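PDB 1PVM: conserved hypothetical protein Ta0289 from Thermoplasma acidophilum DSM 1728, which is of unknown function but joins a pair of CBS domains to a zinc-ribbon-like domain that binds a metal ion. Local coordinates for residues Lys63-Asn69 with Lys167-Phe173; Ile85-Ser90 with Cys109-Asp114; Ala98-Ser102 with Ser135-Ile139. All coordinates share one frame; numbering follows the deposited sequence.

Overall arrangement
Interaction 1 ties the first CBS half to the zinc-ribbon-like domain, whereas interactions 2 and 3 belong to the neighbourhood of the second CBS half. Interactions 2 and 3 have centres about 16 Å apart, and they touch: Y100 OH probably hydrogen-bonds K87 N at 3.0 Å, and L101 CD2 packs on C109 SG at 3.7 Å. Interaction 1 stands apart, its centre about 29 Å from that of interaction 2 and about 28 Å from that of interaction 3; along the chain, both are nested within the loop it closes. It alone comes near the metal: the F173 side chain is about 10 Å from the mercury held by C152, C155, C175 and C180.

Interaction 1: Lys63-Asn69 with Lys167-Phe173; sequences KRFIPRN and KGEIKVF
R68, F173 and I170 bring 63-69 and 167-173 together, joining the first CBS half to a strand of the zinc-ribbon-like domain. F173 offers its ring face to R64, whose CZ lies 3.5 Å from the ring centroid and 17° off the normal, a cation-pi contact. R64 turns at chi3 (117°), which helps bring its guanidinium over the ring at a 34° tilt; a flat cation suits an aromatic face. R68 reaches the same ring at its edge, R68 NH2 being 3.8 Å from F173 CD1. Its chain leaves the backbone pointing away, then runs extended, long enough for NH2 to hydrogen-bond E184 O and for NH1 to reach K171 O through a water. I170 serves twice: its N donates to P67 O at 2.8 Å, and its CD1 meets P67 CB at 3.5 Å, an apolar branch against a rigid ring. Farther along, N69 ND2 gives E169 OE2 a nearly straight bond of 2.9 Å on the anti lone pair, and K167 NZ makes a salt bridge to that oxygen, with a weak hydrogen bond. Beyond the contact, N69 also bonds D73 of the second subunit, while strand 160-164 pairs with 170-175, placing Y164 against I170 and L160 and P162 against F173.

Interaction 2: Ile85-Ser90 with Cys109-Asp114; sequences IPKVKS and CAVVDD
K87, V88 and K89 pair with A110, V111 and V112 as neighbouring parallel strands, whose short axes lie at 31°. Four backbone bonds join them: A110 N to P86 O, V88 N to A110 O at 3.1 Å, V112 N to V88 O at 2.9 Å, and S90 N to V112 O. Apolar contacts divide between the faces. On one, I85 CD1 meets A110 CB at 3.6 Å, where a small methyl leaves room for the isoleucine, and K87 passes across V112, its CD 3.6 Å from V112 CG1. On the other, V88 CG1 packs on C109 SG at 3.9 Å, beta-branched and thiol groups suiting a buried strand. The side-chain polar contact across the strands comes from K89: its chain bends at chi2 (-66°), runs past V112 CG2, and NZ donates to D113 O at 2.9 Å and weakly to D114 O. With an alanine here, the carbonyls of D113 and D114 would probably lose their ammonium donor and V112 the methylenes over it. The D113 carboxylate turns instead to R117. Strands 87-89 and 108-112 are the two strands of a beta-alpha-beta crossover through helix 94-104, which sets Y100 on V88 and L101 on C109, while antiparallel strand 118-123 flanks 108-112 on its other side.

Interaction 3: Ala98-Ser102 with Ser135-Ile139; sequences AAYLS and SITDI
S102 and D138 make the closest contact between 98-102 and 135-139; the axes of these short segments pass 9.6 Å apart at 24°. Here helix 94-104, the helix of the beta-alpha-beta unit in the second CBS half, is met by helix 133-145.

The buried side of the contact is apolar. A98 points toward the other helix, and A98 CB touches S135 OG at 3.6 Å and I139 CD1 at 3.9 Å; a side chain no larger than methyl leaves space for the isoleucine to reach in. I139 extends its CG1 branch to bring CD1 there (chi2 175°). Its approach to L101 is looser, with I139 CD1 and L101 CD1 4.5 Å apart, and the burial of both is completed by other parts of the fold: L124 and L131 lie against I139, and L106 and L127 against L101.

D138 forms the solvent-facing rim, and the buried S102 hydroxyl bridges to it from the apolar side. S102 OG donates to D138 OD2 at 2.6 Å, a short bond that comes from above the carboxylate plane, 38° out of it. S102 OG and D138 CG each stand anti to the backbone N of their own residue, which swings hydroxyl and carboxylate across the gap between the helices. Serine suits this place because it is small enough for a buried helix face yet carries a donor; aspartate suits the facing place because its short chain puts an acceptor there while the residue itself remains exposed to water.

Only 240 Å² is covered between the segments: the small apolar patch round A98 and I139 gives much of the burial, and the S102-D138 bond adds direction. S142 OG also bonds S102 OG, so the buried hydroxyl is gripped by two partners and its rotation is probably fixed, while the hydrogen bond it donates is consistent with an ionised D138.

Interaction 1: Lys63-Asn69 with Lys167-Phe173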
ATOM      1  N   LYS B  63      -5.819  -5.918  -3.506  1.00 10.73           N
ATOM      2  CA  LYS B  63      -6.147  -6.732  -4.677  1.00 12.11           C
ATOM      3  C   LYS B  63      -6.948  -7.999  -4.406  1.00 11.87           C
ATOM      4  O   LYS B  63      -7.797  -8.383  -5.209  1.00 11.17           O
ATOM      5  CB  LYS B  63      -4.860  -7.138  -5.412  1.00 14.82           C
ATOM      6  CG  LYS B  63      -4.099  -6.006  -6.092  1.00 19.40           C
ATOM      7  CD  LYS B  63      -4.746  -5.578  -7.402  1.00 23.33           C
ATOM      8  CE  LYS B  63      -4.744  -6.701  -8.431  1.00 25.81           C
ATOM      9  NZ  LYS B  63      -5.288  -6.258  -9.752  1.00 27.83           N
ATOM     10  N   ARG B  64      -6.685  -8.647  -3.277  1.00 10.25           N
ATOM     11  CA  ARG B  64      -7.352  -9.903  -2.990  1.00 11.40           C
ATOM     12  C   ARG B  64      -8.331  -9.938  -1.829  1.00  9.99           C
ATOM     13  O   ARG B  64      -9.130 -10.867  -1.729  1.00 12.30           O
ATOM     14  CB  ARG B  64      -6.286 -10.985  -2.836  1.00 12.70           C
ATOM     15  CG  ARG B  64      -5.330 -10.992  -4.020  1.00 18.43           C
ATOM     16  CD  ARG B  64      -4.179 -11.949  -3.822  1.00 23.90           C
ATOM     17  NE  ARG B  64      -4.200 -13.016  -4.815  1.00 29.04           N
ATOM     18  CZ  ARG B  64      -5.130 -13.963  -4.878  1.00 31.16           C
ATOM     19  NH1 ARG B  64      -6.123 -13.980  -4.000  1.00 32.35           N
ATOM     20  NH2 ARG B  64      -5.064 -14.898  -5.818  1.00 31.91           N
ATOM     21  N   PHE B  65      -8.284  -8.948  -0.944  1.00  8.48           N
ATOM     22  CA  PHE B  65      -9.238  -8.933   0.158  1.00  7.33           C
ATOM     23  C   PHE B  65     -10.431  -8.020  -0.113  1.00  7.29           C
ATOM     24  O   PHE B  65     -11.576  -8.458  -0.061  1.00  6.88           O
ATOM     25  CB  PHE B  65      -8.599  -8.483   1.469  1.00  6.80           C
ATOM     26  CG  PHE B  65      -9.612  -8.125   2.519  1.00  5.75           C
ATOM     27  CD1 PHE B  65     -10.373  -9.113   3.136  1.00  7.04           C
ATOM     28  CD2 PHE B  65      -9.858  -6.794   2.839  1.00  6.47           C
ATOM     29  CE1 PHE B  65     -11.369  -8.781   4.055  1.00  5.92           C
ATOM     30  CE2 PHE B  65     -10.849  -6.450   3.752  1.00  6.09           C
ATOM     31  CZ  PHE B  65     -11.605  -7.446   4.361  1.00  6.41           C
ATOM     32  N   ILE B  66     -10.167  -6.749  -0.387  1.00  6.96           N
ATOM     33  CA  ILE B  66     -11.256  -5.809  -0.619  1.00  6.17           C
ATOM     34  C   ILE B  66     -12.289  -6.300  -1.644  1.00  7.41           C
ATOM     35  O   ILE B  66     -13.490  -6.199  -1.403  1.00  7.40           O
ATOM     36  CB  ILE B  66     -10.721  -4.421  -1.046  1.00  6.47           C
ATOM     37  CG1 ILE B  66      -9.801  -3.847   0.044  1.00  7.49           C
ATOM     38  CG2 ILE B  66     -11.882  -3.465  -1.287  1.00  6.80           C
ATOM     39  CD1 ILE B  66     -10.482  -3.533   1.362  1.00  8.45           C
ATOM     40  N   PRO B  67     -11.843  -6.852  -2.791  1.00  7.00           N
ATOM     41  CA  PRO B  67     -12.804  -7.328  -3.796  1.00  7.73           C
ATOM     42  C   PRO B  67     -13.766  -8.437  -3.351  1.00  8.26           C
ATOM     43  O   PRO B  67     -14.773  -8.679  -4.012  1.00  9.12           O
ATOM     44  CB  PRO B  67     -11.908  -7.761  -4.953  1.00  8.64           C
ATOM     45  CG  PRO B  67     -10.726  -6.825  -4.825  1.00  7.18           C
ATOM     46  CD  PRO B  67     -10.473  -6.876  -3.336  1.00  6.10           C
ATOM     47  N   ARG B  68     -13.461  -9.109  -2.245  1.00  7.93           N
ATOM     48  CA  ARG B  68     -14.342 -10.163  -1.736  1.00  8.85           C
ATOM     49  C   ARG B  68     -15.544  -9.544  -1.016  1.00  9.83           C
ATOM     50  O   ARG B  68     -16.557 -10.211  -0.782  1.00 11.20           O
ATOM     51  CB  ARG B  68     -13.590 -11.080  -0.761  1.00  9.60           C
ATOM     52  CG  ARG B  68     -12.695 -12.115  -1.423  1.00 12.58           C
ATOM     53  CD  ARG B  68     -11.950 -12.932  -0.376  1.00 14.78           C
ATOM     54  NE  ARG B  68     -11.157 -14.010  -0.962  1.00 16.55           N
ATOM     55  CZ  ARG B  68     -11.645 -15.182  -1.356  1.00 18.71           C
ATOM     56  NH1 ARG B  68     -12.940 -15.448  -1.228  1.00 21.16           N
ATOM     57  NH2 ARG B  68     -10.833 -16.092  -1.881  1.00 19.22           N
ATOM     58  N   ASN B  69     -15.414  -8.272  -0.654  1.00  9.45           N
ATOM     59  CA  ASN B  69     -16.474  -7.541   0.033  1.00  8.74           C
ATOM     60  C   ASN B  69     -16.983  -8.259   1.285  1.00  9.88           C
ATOM     61  O   ASN B  69     -18.173  -8.560   1.409  1.00 10.88           O
ATOM     62  CB  ASN B  69     -17.632  -7.271  -0.937  1.00  8.74           C
ATOM     63  CG  ASN B  69     -18.646  -6.299  -0.375  1.00  9.94           C
ATOM     64  OD1 ASN B  69     -18.312  -5.433   0.431  1.00 10.56           O
ATOM     65  ND2 ASN B  69     -19.890  -6.423  -0.813  1.00 11.46           N
ATOM     66  N   LYS B 167     -21.808  -8.338  -9.072  1.00 15.09           N
ATOM     67  CA  LYS B 167     -21.483  -7.161  -8.276  1.00 15.19           C
ATOM     68  C   LYS B 167     -20.006  -6.809  -8.393  1.00 14.00           C
ATOM     69  O   LYS B 167     -19.555  -5.812  -7.835  1.00 13.47           O
ATOM     70  CB  LYS B 167     -21.823  -7.412  -6.805  1.00 16.47           C
ATOM     71  CG  LYS B 167     -23.289  -7.716  -6.546  1.00 22.43           C
ATOM     72  CD  LYS B 167     -23.555  -8.052  -5.081  1.00 25.84           C
ATOM     73  CE  LYS B 167     -23.446  -6.832  -4.175  1.00 27.30           C
ATOM     74  NZ  LYS B 167     -22.073  -6.261  -4.140  1.00 30.81           N
ATOM     75  N   GLY B 168     -19.257  -7.631  -9.122  1.00 13.20           N
ATOM     76  CA  GLY B 168     -17.835  -7.392  -9.262  1.00 12.06           C
ATOM     77  C   GLY B 168     -17.085  -7.960  -8.069  1.00 12.93           C
ATOM     78  O   GLY B 168     -15.884  -7.737  -7.910  1.00 15.30           O
ATOM     79  N   GLU B 169     -17.790  -8.692  -7.214  1.00 12.45           N
ATOM     80  CA  GLU B 169     -17.158  -9.291  -6.043  1.00 13.21           C
ATOM     81  C   GLU B 169     -16.393 -10.532  -6.459  1.00 14.49           C
ATOM     82  O   GLU B 169     -16.833 -11.266  -7.345  1.00 15.60           O
ATOM     83  CB  GLU B 169     -18.200  -9.728  -5.007  1.00 13.77           C
ATOM     84  CG  GLU B 169     -19.164  -8.656  -4.519  1.00 15.04           C
ATOM     85  CD  GLU B 169     -20.242  -9.238  -3.619  1.00 18.64           C
ATOM     86  OE1 GLU B 169     -20.811 -10.296  -3.974  1.00 18.93           O
ATOM     87  OE2 GLU B 169     -20.530  -8.644  -2.561  1.00 21.39           O
ATOM     88  N   ILE B 170     -15.247 -10.767  -5.829  1.00 13.81           N
ATOM     89  CA  ILE B 170     -14.486 -11.974  -6.110  1.00 13.73           C
ATOM     90  C   ILE B 170     -15.156 -13.043  -5.254  1.00 14.03           C
ATOM     91  O   ILE B 170     -15.111 -12.977  -4.022  1.00 15.22           O
ATOM     92  CB  ILE B 170     -13.002 -11.851  -5.685  1.00 12.68           C
ATOM     93  CG1 ILE B 170     -12.262 -10.929  -6.653  1.00 13.89           C
ATOM     94  CG2 ILE B 170     -12.347 -13.229  -5.662  1.00 12.52           C
ATOM     95  CD1 ILE B 170     -10.790 -10.780  -6.355  1.00 13.73           C
ATOM     96  N   LYS B 171     -15.803 -14.007  -5.901  1.00 13.34           N
ATOM     97  CA  LYS B 171     -16.471 -15.074  -5.169  1.00 14.60           C
ATOM     98  C   LYS B 171     -15.456 -16.066  -4.624  1.00 12.94           C
ATOM     99  O   LYS B 171     -15.515 -16.460  -3.463  1.00 13.24           O
ATOM    100  CB  LYS B 171     -17.474 -15.796  -6.072  1.00 17.17           C
ATOM    101  CG  LYS B 171     -18.912 -15.402  -5.808  1.00 21.55           C
ATOM    102  CD  LYS B 171     -19.260 -15.660  -4.353  1.00 23.06           C
ATOM    103  CE  LYS B 171     -20.700 -15.337  -4.054  1.00 24.24           C
ATOM    104  NZ  LYS B 171     -20.954 -15.405  -2.600  1.00 25.63           N
ATOM    105  N   VAL B 172     -14.528 -16.466  -5.484  1.00 12.28           N
ATOM    106  CA  VAL B 172     -13.471 -17.397  -5.115  1.00 11.34           C
ATOM    107  C   VAL B 172     -12.335 -17.187  -6.096  1.00 11.05           C
ATOM    108  O   VAL B 172     -12.475 -16.455  -7.077  1.00 10.10           O
ATOM    109  CB  VAL B 172     -13.898 -18.899  -5.271  1.00 11.90           C
ATOM    110  CG1 VAL B 172     -15.118 -19.213  -4.424  1.00 11.26           C
ATOM    111  CG2 VAL B 172     -14.164 -19.215  -6.737  1.00 13.01           C
ATOM    112  N   PHE B 173     -11.202 -17.813  -5.802  1.00 10.81           N
ATOM    113  CA  PHE B 173     -10.066 -17.808  -6.705  1.00 10.65           C
ATOM    114  C   PHE B 173     -10.056 -19.284  -7.058  1.00 10.94           C
ATOM    115  O   PHE B 173     -10.090 -20.143  -6.173  1.00 11.35           O
ATOM    116  CB  PHE B 173      -8.765 -17.388  -6.016  1.00 10.47           C
ATOM    117  CG  PHE B 173      -8.519 -15.904  -6.059  1.00 11.68           C
ATOM    118  CD1 PHE B 173      -9.043 -15.069  -5.075  1.00 11.76           C
ATOM    119  CD2 PHE B 173      -7.814 -15.335  -7.115  1.00 11.97           C
ATOM    120  CE1 PHE B 173      -8.875 -13.686  -5.145  1.00 10.52           C
ATOM    121  CE2 PHE B 173      -7.643 -13.949  -7.190  1.00 11.94           C
ATOM    122  CZ  PHE B 173      -8.178 -13.128  -6.200  1.00 10.32           C
TER
HETATM  123  O   HOH W   1     -16.886 -12.559  -2.052  1.00 15.77           O
HETATM  124  O   HOH W   2     -14.532 -17.520  -0.943  1.00 42.16           O
HETATM  125  O   HOH W   3     -20.160 -10.297   0.154  1.00 27.13           O

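Interaction 2: Ile85-Ser90 with Cys109-Asp114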
ATOM      1  N   ILE B  85       5.275 -18.213  -0.973  1.00  8.83           N
ATOM      2  CA  ILE B  85       5.999 -17.040  -0.505  1.00  8.53           C
ATOM      3  C   ILE B  85       7.030 -16.532  -1.513  1.00  8.88           C
ATOM      4  O   ILE B  85       7.858 -17.295  -2.009  1.00  9.11           O
ATOM      5  CB  ILE B  85       6.694 -17.309   0.872  1.00  7.75           C
ATOM      6  CG1 ILE B  85       7.257 -15.997   1.428  1.00  8.50           C
ATOM      7  CG2 ILE B  85       7.794 -18.363   0.730  1.00  8.24           C
ATOM      8  CD1 ILE B  85       7.675 -16.072   2.891  1.00  8.91           C
ATOM      9  N   PRO B  86       6.954 -15.236  -1.869  1.00  8.69           N
ATOM     10  CA  PRO B  86       7.912 -14.658  -2.822  1.00  8.25           C
ATOM     11  C   PRO B  86       9.257 -14.636  -2.109  1.00  8.53           C
ATOM     12  O   PRO B  86       9.331 -14.246  -0.944  1.00  7.83           O
ATOM     13  CB  PRO B  86       7.373 -13.248  -3.052  1.00  9.28           C
ATOM     14  CG  PRO B  86       5.899 -13.391  -2.807  1.00 11.09           C
ATOM     15  CD  PRO B  86       5.846 -14.303  -1.600  1.00  9.10           C
ATOM     16  N   LYS B  87      10.326 -15.040  -2.785  1.00  8.33           N
ATOM     17  CA  LYS B  87      11.611 -15.062  -2.103  1.00  8.57           C
ATOM     18  C   LYS B  87      12.834 -15.061  -3.008  1.00  9.49           C
ATOM     19  O   LYS B  87      12.758 -15.417  -4.185  1.00  9.56           O
ATOM     20  CB  LYS B  87      11.665 -16.288  -1.190  1.00 10.59           C
ATOM     21  CG  LYS B  87      11.668 -17.617  -1.940  1.00 13.73           C
ATOM     22  CD  LYS B  87      11.485 -18.793  -0.986  1.00 16.05           C
ATOM     23  CE  LYS B  87      11.840 -20.113  -1.655  1.00 19.68           C
ATOM     24  NZ  LYS B  87      11.098 -20.309  -2.920  1.00 22.14           N
ATOM     25  N   VAL B  88      13.958 -14.641  -2.432  1.00  8.24           N
ATOM     26  CA  VAL B  88      15.246 -14.614  -3.122  1.00  8.41           C
ATOM     27  C   VAL B  88      16.268 -15.194  -2.142  1.00 10.02           C
ATOM     28  O   VAL B  88      16.033 -15.206  -0.933  1.00  9.15           O
ATOM     29  CB  VAL B  88      15.689 -13.174  -3.503  1.00  8.46           C
ATOM     30  CG1 VAL B  88      14.714 -12.570  -4.499  1.00  9.23           C
ATOM     31  CG2 VAL B  88      15.805 -12.305  -2.255  1.00  7.56           C
ATOM     32  N   LYS B  89      17.386 -15.691  -2.661  1.00 10.27           N
ATOM     33  CA  LYS B  89      18.431 -16.249  -1.810  1.00 12.01           C
ATOM     34  C   LYS B  89      19.219 -15.136  -1.135  1.00 11.44           C
ATOM     35  O   LYS B  89      19.386 -14.048  -1.694  1.00 11.43           O
ATOM     36  CB  LYS B  89      19.370 -17.135  -2.626  1.00 13.45           C
ATOM     37  CG  LYS B  89      18.780 -18.494  -2.955  1.00 19.46           C
ATOM     38  CD  LYS B  89      18.580 -19.316  -1.682  1.00 23.42           C
ATOM     39  CE  LYS B  89      17.946 -20.674  -1.972  1.00 24.95           C
ATOM     40  NZ  LYS B  89      17.847 -21.525  -0.746  1.00 23.97           N
ATOM     41  N   SER B  90      19.712 -15.420   0.070  1.00 12.00           N
ATOM     42  CA  SER B  90      20.464 -14.444   0.852  1.00 12.43           C
ATOM     43  C   SER B  90      21.748 -13.947   0.194  1.00 11.57           C
ATOM     44  O   SER B  90      22.270 -12.902   0.578  1.00 11.69           O
ATOM     45  CB  SER B  90      20.794 -15.019   2.231  1.00 12.00           C
ATOM     46  OG  SER B  90      21.614 -16.169   2.120  1.00 14.21           O
ATOM     47  N   CYS B 109       9.863  -8.918  -0.658  1.00  6.75           N
ATOM     48  CA  CYS B 109       9.837 -10.371  -0.706  1.00  6.21           C
ATOM     49  C   CYS B 109      10.666 -10.908   0.445  1.00  6.43           C
ATOM     50  O   CYS B 109      11.393 -10.161   1.096  1.00  7.18           O
ATOM     51  CB  CYS B 109      10.397 -10.891  -2.038  1.00  5.77           C
ATOM     52  SG  CYS B 109      12.173 -10.625  -2.287  1.00  9.73           S
ATOM     53  N   ALA B 110      10.549 -12.205   0.700  1.00  7.92           N
ATOM     54  CA  ALA B 110      11.301 -12.826   1.777  1.00  7.75           C
ATOM     55  C   ALA B 110      12.692 -13.166   1.270  1.00  8.25           C
ATOM     56  O   ALA B 110      12.933 -13.208   0.064  1.00  8.32           O
ATOM     57  CB  ALA B 110      10.593 -14.094   2.249  1.00  8.80           C
ATOM     58  N   VAL B 111      13.608 -13.383   2.204  1.00  8.05           N
ATOM     59  CA  VAL B 111      14.973 -13.762   1.872  1.00  7.51           C
ATOM     60  C   VAL B 111      15.180 -15.100   2.567  1.00  8.01           C
ATOM     61  O   VAL B 111      14.873 -15.235   3.754  1.00  7.94           O
ATOM     62  CB  VAL B 111      15.995 -12.745   2.420  1.00  7.71           C
ATOM     63  CG1 VAL B 111      17.414 -13.204   2.090  1.00  8.03           C
ATOM     64  CG2 VAL B 111      15.721 -11.360   1.835  1.00  6.91           C
ATOM     65  N   VAL B 112      15.660 -16.098   1.828  1.00  8.20           N
ATOM     66  CA  VAL B 112      15.892 -17.415   2.411  1.00  9.44           C
ATOM     67  C   VAL B 112      17.367 -17.776   2.320  1.00 10.26           C
ATOM     68  O   VAL B 112      18.066 -17.333   1.402  1.00 10.24           O
ATOM     69  CB  VAL B 112      15.055 -18.526   1.699  1.00 10.25           C
ATOM     70  CG1 VAL B 112      13.570 -18.301   1.950  1.00  9.50           C
ATOM     71  CG2 VAL B 112      15.343 -18.539   0.192  1.00 10.46           C
ATOM     72  N   ASP B 113      17.848 -18.557   3.282  1.00 10.56           N
ATOM     73  CA  ASP B 113      19.242 -18.977   3.249  1.00 12.77           C
ATOM     74  C   ASP B 113      19.354 -20.275   2.454  1.00 15.22           C
ATOM     75  O   ASP B 113      18.351 -20.816   1.977  1.00 15.22           O
ATOM     76  CB  ASP B 113      19.810 -19.172   4.663  1.00 11.74           C
ATOM     77  CG  ASP B 113      19.044 -20.203   5.478  1.00 13.55           C
ATOM     78  OD1 ASP B 113      18.247 -20.971   4.896  1.00 13.99           O
ATOM     79  OD2 ASP B 113      19.255 -20.253   6.712  1.00 13.33           O
ATOM     80  N   ASP B 114      20.580 -20.764   2.310  1.00 18.17           N
ATOM     81  CA  ASP B 114      20.850 -21.990   1.570  1.00 19.78           C
ATOM     82  C   ASP B 114      19.909 -23.131   1.981  1.00 19.03           C
ATOM     83  O   ASP B 114      19.275 -23.753   1.128  1.00 20.80           O
ATOM     84  CB  ASP B 114      22.318 -22.379   1.770  1.00 24.85           C
ATOM     85  CG  ASP B 114      22.747 -23.518   0.879  1.00 30.57           C
ATOM     86  OD1 ASP B 114      22.406 -24.681   1.180  1.00 35.90           O
ATOM     87  OD2 ASP B 114      23.426 -23.247  -0.132  1.00 34.80           O
TER

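Interaction 3: Ala98-Ser102 with Ser135-Ile139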
ATOM      1  N   ALA B  98      16.233  -6.780  -7.358  1.00  9.68           N
ATOM      2  CA  ALA B  98      15.441  -5.805  -8.095  1.00  9.93           C
ATOM      3  C   ALA B  98      14.741  -6.474  -9.279  1.00  9.55           C
ATOM      4  O   ALA B  98      13.542  -6.274  -9.499  1.00  9.67           O
ATOM      5  CB  ALA B  98      16.335  -4.669  -8.584  1.00 10.47           C
ATOM      6  N   ALA B  99      15.493  -7.263 -10.042  1.00 10.29           N
ATOM      7  CA  ALA B  99      14.936  -7.958 -11.197  1.00  9.51           C
ATOM      8  C   ALA B  99      13.820  -8.918 -10.782  1.00  9.26           C
ATOM      9  O   ALA B  99      12.812  -9.042 -11.477  1.00  8.60           O
ATOM     10  CB  ALA B  99      16.036  -8.716 -11.926  1.00  9.78           C
ATOM     11  N   TYR B 100      14.004  -9.597  -9.650  1.00  7.76           N
ATOM     12  CA  TYR B 100      12.998 -10.538  -9.159  1.00  8.71           C
ATOM     13  C   TYR B 100      11.720  -9.803  -8.772  1.00  7.38           C
ATOM     14  O   TYR B 100      10.621 -10.208  -9.143  1.00  8.00           O
ATOM     15  CB  TYR B 100      13.517 -11.307  -7.941  1.00  7.37           C
ATOM     16  CG  TYR B 100      12.470 -12.218  -7.329  1.00  8.99           C
ATOM     17  CD1 TYR B 100      12.141 -13.441  -7.920  1.00  8.90           C
ATOM     18  CD2 TYR B 100      11.779 -11.836  -6.181  1.00  9.32           C
ATOM     19  CE1 TYR B 100      11.145 -14.261  -7.376  1.00  9.04           C
ATOM     20  CE2 TYR B 100      10.781 -12.646  -5.630  1.00  8.76           C
ATOM     21  CZ  TYR B 100      10.470 -13.854  -6.232  1.00  9.91           C
ATOM     22  OH  TYR B 100       9.487 -14.648  -5.684  1.00 10.37           O
ATOM     23  N   LEU B 101      11.864  -8.724  -8.016  1.00  6.64           N
ATOM     24  CA  LEU B 101      10.701  -7.961  -7.599  1.00  7.52           C
ATOM     25  C   LEU B 101       9.955  -7.390  -8.807  1.00  7.87           C
ATOM     26  O   LEU B 101       8.741  -7.529  -8.913  1.00  7.73           O
ATOM     27  CB  LEU B 101      11.120  -6.827  -6.661  1.00  8.21           C
ATOM     28  CG  LEU B 101      11.728  -7.227  -5.310  1.00  6.95           C
ATOM     29  CD1 LEU B 101      12.152  -5.970  -4.558  1.00  7.88           C
ATOM     30  CD2 LEU B 101      10.724  -8.023  -4.492  1.00  7.79           C
ATOM     31  N   SER B 102      10.691  -6.759  -9.717  1.00  8.35           N
ATOM     32  CA  SER B 102      10.094  -6.159 -10.914  1.00  9.55           C
ATOM     33  C   SER B 102       9.362  -7.182 -11.788  1.00  9.56           C
ATOM     34  O   SER B 102       8.266  -6.918 -12.294  1.00  7.95           O
ATOM     35  CB  SER B 102      11.182  -5.456 -11.734  1.00  9.73           C
ATOM     36  OG  SER B 102      10.621  -4.807 -12.860  1.00 13.79           O
ATOM     37  N   SER B 135      16.543   1.700 -11.860  1.00 13.15           N
ATOM     38  CA  SER B 135      16.096   0.425 -11.322  1.00 13.18           C
ATOM     39  C   SER B 135      14.941   0.633 -10.337  1.00 12.08           C
ATOM     40  O   SER B 135      13.991  -0.160 -10.296  1.00 11.21           O
ATOM     41  CB  SER B 135      17.259  -0.291 -10.644  1.00 13.82           C
ATOM     42  OG  SER B 135      16.894  -1.613 -10.310  1.00 18.01           O
ATOM     43  N   ILE B 136      15.025   1.706  -9.554  1.00 11.27           N
ATOM     44  CA  ILE B 136      13.986   2.033  -8.581  1.00  9.91           C
ATOM     45  C   ILE B 136      12.687   2.366  -9.317  1.00  9.48           C
ATOM     46  O   ILE B 136      11.617   1.896  -8.939  1.00  8.02           O
ATOM     47  CB  ILE B 136      14.408   3.233  -7.698  1.00 10.13           C
ATOM     48  CG1 ILE B 136      15.582   2.824  -6.807  1.00 11.53           C
ATOM     49  CG2 ILE B 136      13.235   3.713  -6.845  1.00  8.78           C
ATOM     50  CD1 ILE B 136      16.264   3.999  -6.114  1.00 15.21           C
ATOM     51  N   THR B 137      12.785   3.175 -10.367  1.00  9.47           N
ATOM     52  CA  THR B 137      11.613   3.544 -11.158  1.00  9.75           C
ATOM     53  C   THR B 137      10.998   2.284 -11.784  1.00 10.49           C
ATOM     54  O   THR B 137       9.771   2.138 -11.847  1.00 10.62           O
ATOM     55  CB  THR B 137      12.004   4.546 -12.265  1.00 11.13           C
ATOM     56  OG1 THR B 137      12.581   5.705 -11.660  1.00 11.39           O
ATOM     57  CG2 THR B 137      10.789   4.962 -13.076  1.00 11.71           C
ATOM     58  N   ASP B 138      11.851   1.367 -12.237  1.00  9.93           N
ATOM     59  CA  ASP B 138      11.381   0.124 -12.836  1.00 10.10           C
ATOM     60  C   ASP B 138      10.518  -0.669 -11.856  1.00  9.97           C
ATOM     61  O   ASP B 138       9.420  -1.103 -12.197  1.00 10.59           O
ATOM     62  CB  ASP B 138      12.564  -0.742 -13.274  1.00 12.43           C
ATOM     63  CG  ASP B 138      12.130  -2.128 -13.731  1.00 12.34           C
ATOM     64  OD1 ASP B 138      11.342  -2.219 -14.695  1.00 16.78           O
ATOM     65  OD2 ASP B 138      12.568  -3.124 -13.122  1.00 13.86           O
ATOM     66  N   ILE B 139      11.025  -0.868 -10.644  1.00  8.34           N
ATOM     67  CA  ILE B 139      10.282  -1.600  -9.622  1.00  8.62           C
ATOM     68  C   ILE B 139       8.951  -0.902  -9.337  1.00  8.19           C
ATOM     69  O   ILE B 139       7.910  -1.557  -9.232  1.00  7.06           O
ATOM     70  CB  ILE B 139      11.097  -1.699  -8.311  1.00  8.80           C
ATOM     71  CG1 ILE B 139      12.337  -2.566  -8.539  1.00 10.51           C
ATOM     72  CG2 ILE B 139      10.235  -2.284  -7.190  1.00  9.73           C
ATOM     73  CD1 ILE B 139      13.269  -2.632  -7.334  1.00  8.98           C
TER